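PDB 2EJ5: enoyl-CoA hydratase subunit II, which probably acts as an enoyl-CoA hydratase of the crotonase-like family, adding water to the double bond of enoyl-CoA thioesters, perhaps in phenylacetic acid breakdown. Local coordinates for residues M1-R6 and T28-A33; E34-L39 and A84-A89. All blocks are in the same frame, centred on the assembly; numbering follows the deposited sequence.

How the interactions relate
Both interactions use helix 29-44, taken at successive turns. Interaction 1 lays the N-terminal residues 1-6 against its first turns at the edge of the fold, and is partly buried: Glu-3 and Gln-30 are exposed, Thr-4, Ile-5 and Met-31 lie inside. Interaction 2, about 11 Å away between centres, sets 34-39 beside 84-89 of helix 75-92 and is buried and mostly apolar. Glu-34 ties them together. It belongs to the segment of interaction 2, yet its carboxylate turns to interaction 1 and is hydrogen-bonded to Thr-4 OG1 and Glu-3 N. Each contact also places a threonine hydroxyl against a helix backbone, its hydrogen bond made to a third residue.

Interaction 1 of 2, residues M1-R6 and T28-A33; sequences MYETIR and TEQMNA
Glu-3 extends its chain past Gln-30, the two side chains crossing at about a right angle at the solvent-exposed margin, while its backbone N is hydrogen-bonded to the Glu-34 carboxylate. Thr-4 makes the largest single contribution. Its OG1 sits between its own backbone N and carbonyl carbon (chi1 64°) and packs on Met-31, 3.0 Å from its CA and also close to its CB. The hydroxyl is hydrogen-bonded one turn further on, to Glu-34 OE1. The other branch, CG2, packs 3.4 Å from Gln-30 CG. An alanine in place of Thr-4 would probably leave Glu-34 OE1 without its hydroxyl mate and open a gap beside Gln-30 CG. Ile-5 follows with its CG2 branch 3.9 Å from CG of Met-31, whose extended chain it meets crosswise. On the helix side, Thr-28 is the N-cap: its OG1 accepts a weak but straight bond from Met-31 N (3.5 Å, 169°). Beyond the contact, Arg-6 pairs by backbone hydrogen bonds with Thr-17 as the edge strand 5-10 begins. Ile-5 and Met-31 also rest on Leu-16 and Leu-18 of strand 13-18, so the start of helix 29-44 is seated against the first two strands of the sheet.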
# COMPACT_ATOMS: atom_id res chain seq x y z
N MET A 1 1.80 21.11 -37.03
CA MET A 1 1.80 21.02 -35.54
C MET A 1 1.35 19.60 -35.11
O MET A 1 1.22 18.72 -35.96
CB MET A 1 0.87 22.10 -34.93
CG MET A 1 1.30 23.57 -35.18
SD MET A 1 3.06 23.91 -34.82
CE MET A 1 3.30 25.46 -35.71
N TYR A 2 1.12 19.40 -33.81
CA TYR A 2 0.40 18.21 -33.33
C TYR A 2 -1.06 18.39 -33.73
O TYR A 2 -1.54 19.52 -33.78
CB TYR A 2 0.49 18.09 -31.79
CG TYR A 2 1.86 17.73 -31.22
CD1 TYR A 2 2.48 16.51 -31.54
CD2 TYR A 2 2.51 18.57 -30.34
CE1 TYR A 2 3.73 16.17 -31.01
CE2 TYR A 2 3.75 18.24 -29.79
CZ TYR A 2 4.34 17.04 -30.13
OH TYR A 2 5.55 16.72 -29.59
N GLU A 3 -1.77 17.30 -33.99
CA GLU A 3 -3.17 17.38 -34.46
C GLU A 3 -4.22 16.91 -33.48
O GLU A 3 -5.38 17.34 -33.56
CB GLU A 3 -3.32 16.59 -35.75
CG GLU A 3 -2.14 16.74 -36.66
CD GLU A 3 -2.29 15.99 -37.94
OE1 GLU A 3 -1.65 16.42 -38.92
OE2 GLU A 3 -3.05 14.98 -37.97
N THR A 4 -3.85 16.00 -32.58
CA THR A 4 -4.83 15.47 -31.61
C THR A 4 -4.58 16.01 -30.20
O THR A 4 -5.41 15.83 -29.32
CB THR A 4 -4.81 13.93 -31.55
OG1 THR A 4 -3.53 13.51 -31.05
CG2 THR A 4 -5.07 13.32 -32.94
N ILE A 5 -3.43 16.64 -30.01
CA ILE A 5 -3.12 17.32 -28.76
C ILE A 5 -2.57 18.71 -29.06
O ILE A 5 -2.20 19.04 -30.21
CB ILE A 5 -2.07 16.54 -27.92
CG1 ILE A 5 -0.67 16.70 -28.52
CG2 ILE A 5 -2.49 15.04 -27.76
CD1 ILE A 5 0.44 16.28 -27.61
N ARG A 6 -2.51 19.51 -27.99
CA ARG A 6 -1.91 20.83 -27.99
C ARG A 6 -0.77 20.75 -26.97
O ARG A 6 -0.93 20.21 -25.86
CB ARG A 6 -2.96 21.88 -27.61
CG ARG A 6 -2.63 23.33 -27.96
CD ARG A 6 -3.94 24.19 -27.97
NE ARG A 6 -4.51 24.35 -26.64
CZ ARG A 6 -5.81 24.31 -26.35
NH1 ARG A 6 -6.72 24.08 -27.30
NH2 ARG A 6 -6.21 24.47 -25.09
N THR A 28 -6.54 7.79 -30.00
CA THR A 28 -6.33 7.07 -31.25
C THR A 28 -4.85 6.85 -31.42
O THR A 28 -4.03 7.42 -30.68
CB THR A 28 -6.80 7.88 -32.44
OG1 THR A 28 -6.01 9.07 -32.49
CG2 THR A 28 -8.29 8.23 -32.31
N GLU A 29 -4.49 6.06 -32.43
CA GLU A 29 -3.08 5.80 -32.74
C GLU A 29 -2.18 7.04 -32.76
O GLU A 29 -1.08 7.03 -32.18
CB GLU A 29 -3.00 5.02 -34.07
CG GLU A 29 -1.60 4.70 -34.55
CD GLU A 29 -1.60 3.90 -35.85
OE1 GLU A 29 -2.52 4.10 -36.70
OE2 GLU A 29 -0.67 3.07 -36.01
N GLN A 30 -2.62 8.13 -33.39
CA GLN A 30 -1.78 9.32 -33.43
C GLN A 30 -1.81 10.17 -32.13
O GLN A 30 -0.82 10.81 -31.84
CB GLN A 30 -1.97 10.18 -34.69
CG GLN A 30 -3.13 11.15 -34.71
CD GLN A 30 -3.13 12.03 -35.96
OE1 GLN A 30 -2.30 12.96 -36.12
NE2 GLN A 30 -4.05 11.72 -36.88
N MET A 31 -2.91 10.16 -31.38
CA MET A 31 -2.93 10.77 -30.04
C MET A 31 -1.93 10.06 -29.17
O MET A 31 -1.16 10.71 -28.49
CB MET A 31 -4.31 10.77 -29.37
CG MET A 31 -4.32 11.56 -28.01
SD MET A 31 -5.80 11.53 -26.99
CE MET A 31 -5.07 12.35 -25.62
N ASN A 32 -1.95 8.73 -29.19
CA ASN A 32 -0.95 7.95 -28.47
C ASN A 32 0.45 8.34 -28.87
O ASN A 32 1.30 8.55 -28.02
CB ASN A 32 -1.16 6.44 -28.67
CG ASN A 32 -2.28 5.91 -27.86
OD1 ASN A 32 -2.32 6.11 -26.63
ND2 ASN A 32 -3.22 5.23 -28.50
N ALA A 33 0.70 8.42 -30.18
CA ALA A 33 2.00 8.76 -30.67
C ALA A 33 2.42 10.19 -30.33
O ALA A 33 3.60 10.44 -30.09
CB ALA A 33 2.05 8.55 -32.19

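Interaction 2 of 2, residues E34-L39 and A84-A89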
# COMPACT_ATOMS: atom_id res chain seq x y z
N GLU A 34 1.48 11.13 -30.39
CA GLU A 34 1.82 12.55 -30.14
C GLU A 34 2.11 12.77 -28.65
O GLU A 34 3.04 13.46 -28.30
CB GLU A 34 0.70 13.47 -30.62
CG GLU A 34 0.52 13.40 -32.17
CD GLU A 34 -0.54 14.34 -32.70
OE1 GLU A 34 -1.50 14.66 -31.96
OE2 GLU A 34 -0.42 14.75 -33.89
N VAL A 35 1.32 12.13 -27.79
CA VAL A 35 1.54 12.27 -26.34
C VAL A 35 2.93 11.75 -25.98
O VAL A 35 3.64 12.40 -25.22
CB VAL A 35 0.43 11.59 -25.54
CG1 VAL A 35 0.84 11.45 -24.04
CG2 VAL A 35 -0.90 12.37 -25.66
N THR A 36 3.33 10.62 -26.58
CA THR A 36 4.65 10.02 -26.36
C THR A 36 5.75 11.00 -26.71
O THR A 36 6.64 11.27 -25.90
CB THR A 36 4.85 8.68 -27.18
OG1 THR A 36 3.86 7.72 -26.80
CG2 THR A 36 6.21 8.04 -26.95
N LYS A 37 5.71 11.50 -27.94
CA LYS A 37 6.66 12.52 -28.43
C LYS A 37 6.72 13.78 -27.54
O LYS A 37 7.81 14.25 -27.22
CB LYS A 37 6.28 12.90 -29.86
CG LYS A 37 7.30 13.81 -30.56
CD LYS A 37 7.02 13.87 -32.06
CE LYS A 37 7.97 14.82 -32.79
NZ LYS A 37 7.79 16.25 -32.36
N ALA A 38 5.56 14.28 -27.15
CA ALA A 38 5.45 15.49 -26.34
C ALA A 38 6.07 15.25 -24.95
O ALA A 38 6.79 16.10 -24.44
CB ALA A 38 4.00 15.87 -26.19
N LEU A 39 5.81 14.07 -24.35
CA LEU A 39 6.40 13.76 -23.03
C LEU A 39 7.88 13.70 -23.12
O LEU A 39 8.57 14.14 -22.22
CB LEU A 39 5.86 12.45 -22.44
CG LEU A 39 4.40 12.45 -22.01
CD1 LEU A 39 4.00 11.03 -21.60
CD2 LEU A 39 4.03 13.53 -20.93
N ALA A 84 1.84 1.14 -24.78
CA ALA A 84 3.12 0.86 -24.10
C ALA A 84 4.18 1.97 -24.25
O ALA A 84 4.72 2.42 -23.24
CB ALA A 84 3.68 -0.55 -24.49
N PRO A 85 4.45 2.45 -25.48
CA PRO A 85 5.41 3.56 -25.62
C PRO A 85 5.03 4.85 -24.85
O PRO A 85 5.93 5.54 -24.32
CB PRO A 85 5.42 3.85 -27.13
CG PRO A 85 5.01 2.57 -27.75
CD PRO A 85 3.97 2.01 -26.81
N MET A 86 3.74 5.17 -24.83
CA MET A 86 3.19 6.34 -24.15
C MET A 86 3.34 6.18 -22.63
O MET A 86 3.84 7.08 -21.95
CB MET A 86 1.71 6.51 -24.53
CG MET A 86 1.05 7.88 -24.08
SD MET A 86 -0.71 8.14 -24.28
CE MET A 86 -1.47 6.88 -23.23
N MET A 87 2.91 5.05 -22.10
CA MET A 87 3.01 4.80 -20.66
C MET A 87 4.44 4.65 -20.21
O MET A 87 4.78 5.07 -19.10
CB MET A 87 2.10 3.62 -20.21
CG MET A 87 0.57 3.81 -20.61
SD MET A 87 -0.25 5.36 -20.14
CE MET A 87 -0.10 5.26 -18.35
N LYS A 88 5.32 4.11 -21.06
CA LYS A 88 6.75 4.04 -20.70
C LYS A 88 7.38 5.42 -20.70
O LYS A 88 8.20 5.72 -19.82
CB LYS A 88 7.55 3.13 -21.64
CG LYS A 88 7.10 1.69 -21.60
CD LYS A 88 8.00 0.84 -22.44
CE LYS A 88 7.78 -0.59 -22.07
NZ LYS A 88 8.28 -1.50 -23.17
N ALA A 89 7.02 6.26 -21.69
CA ALA A 89 7.51 7.64 -21.69
C ALA A 89 7.06 8.36 -20.40
O ALA A 89 7.86 9.03 -19.76
CB ALA A 89 7.01 8.43 -22.93
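Thr-36 and Met-86 bring the two helices together, their CA atoms 4.5 Å apart. The short segments run in nearly the same direction, 25° between them, with their axes 8.5 Å apart at closest. The threonine's hydrogen bond stays inside its own helix: Thr-36 OG1 lies beside its own backbone N, anti to the carbonyl carbon (chi1 -59°), and is bonded to Asn-32 O. The same oxygen meets the other helix by packing alone, 3.1 Å from Met-86 CA. Thr-36 CG2 lies 3.6 Å from Pro-85 O. The rest is apolar. Val-35 CG1 lies against the middle of the Met-86 chain, 3.6 Å from CG and 3.7 Å from SD, the two side chains slanting across each other. The small Ala-89 faces helix 29-44, its CB meeting Thr-36 CG2 and, one turn on, Leu-39 CD1 at 4.2 Å. Val-35 and Leu-39 also reach Leu-16 on the sheet. Helix 29-44 joins the parallel strands 13-18 and 50-55, and helix 75-92 connects 50-55 to 97-101 along the chain, so this is packing between successive crossover helices on the beta-alpha-beta part of the crotonase fold.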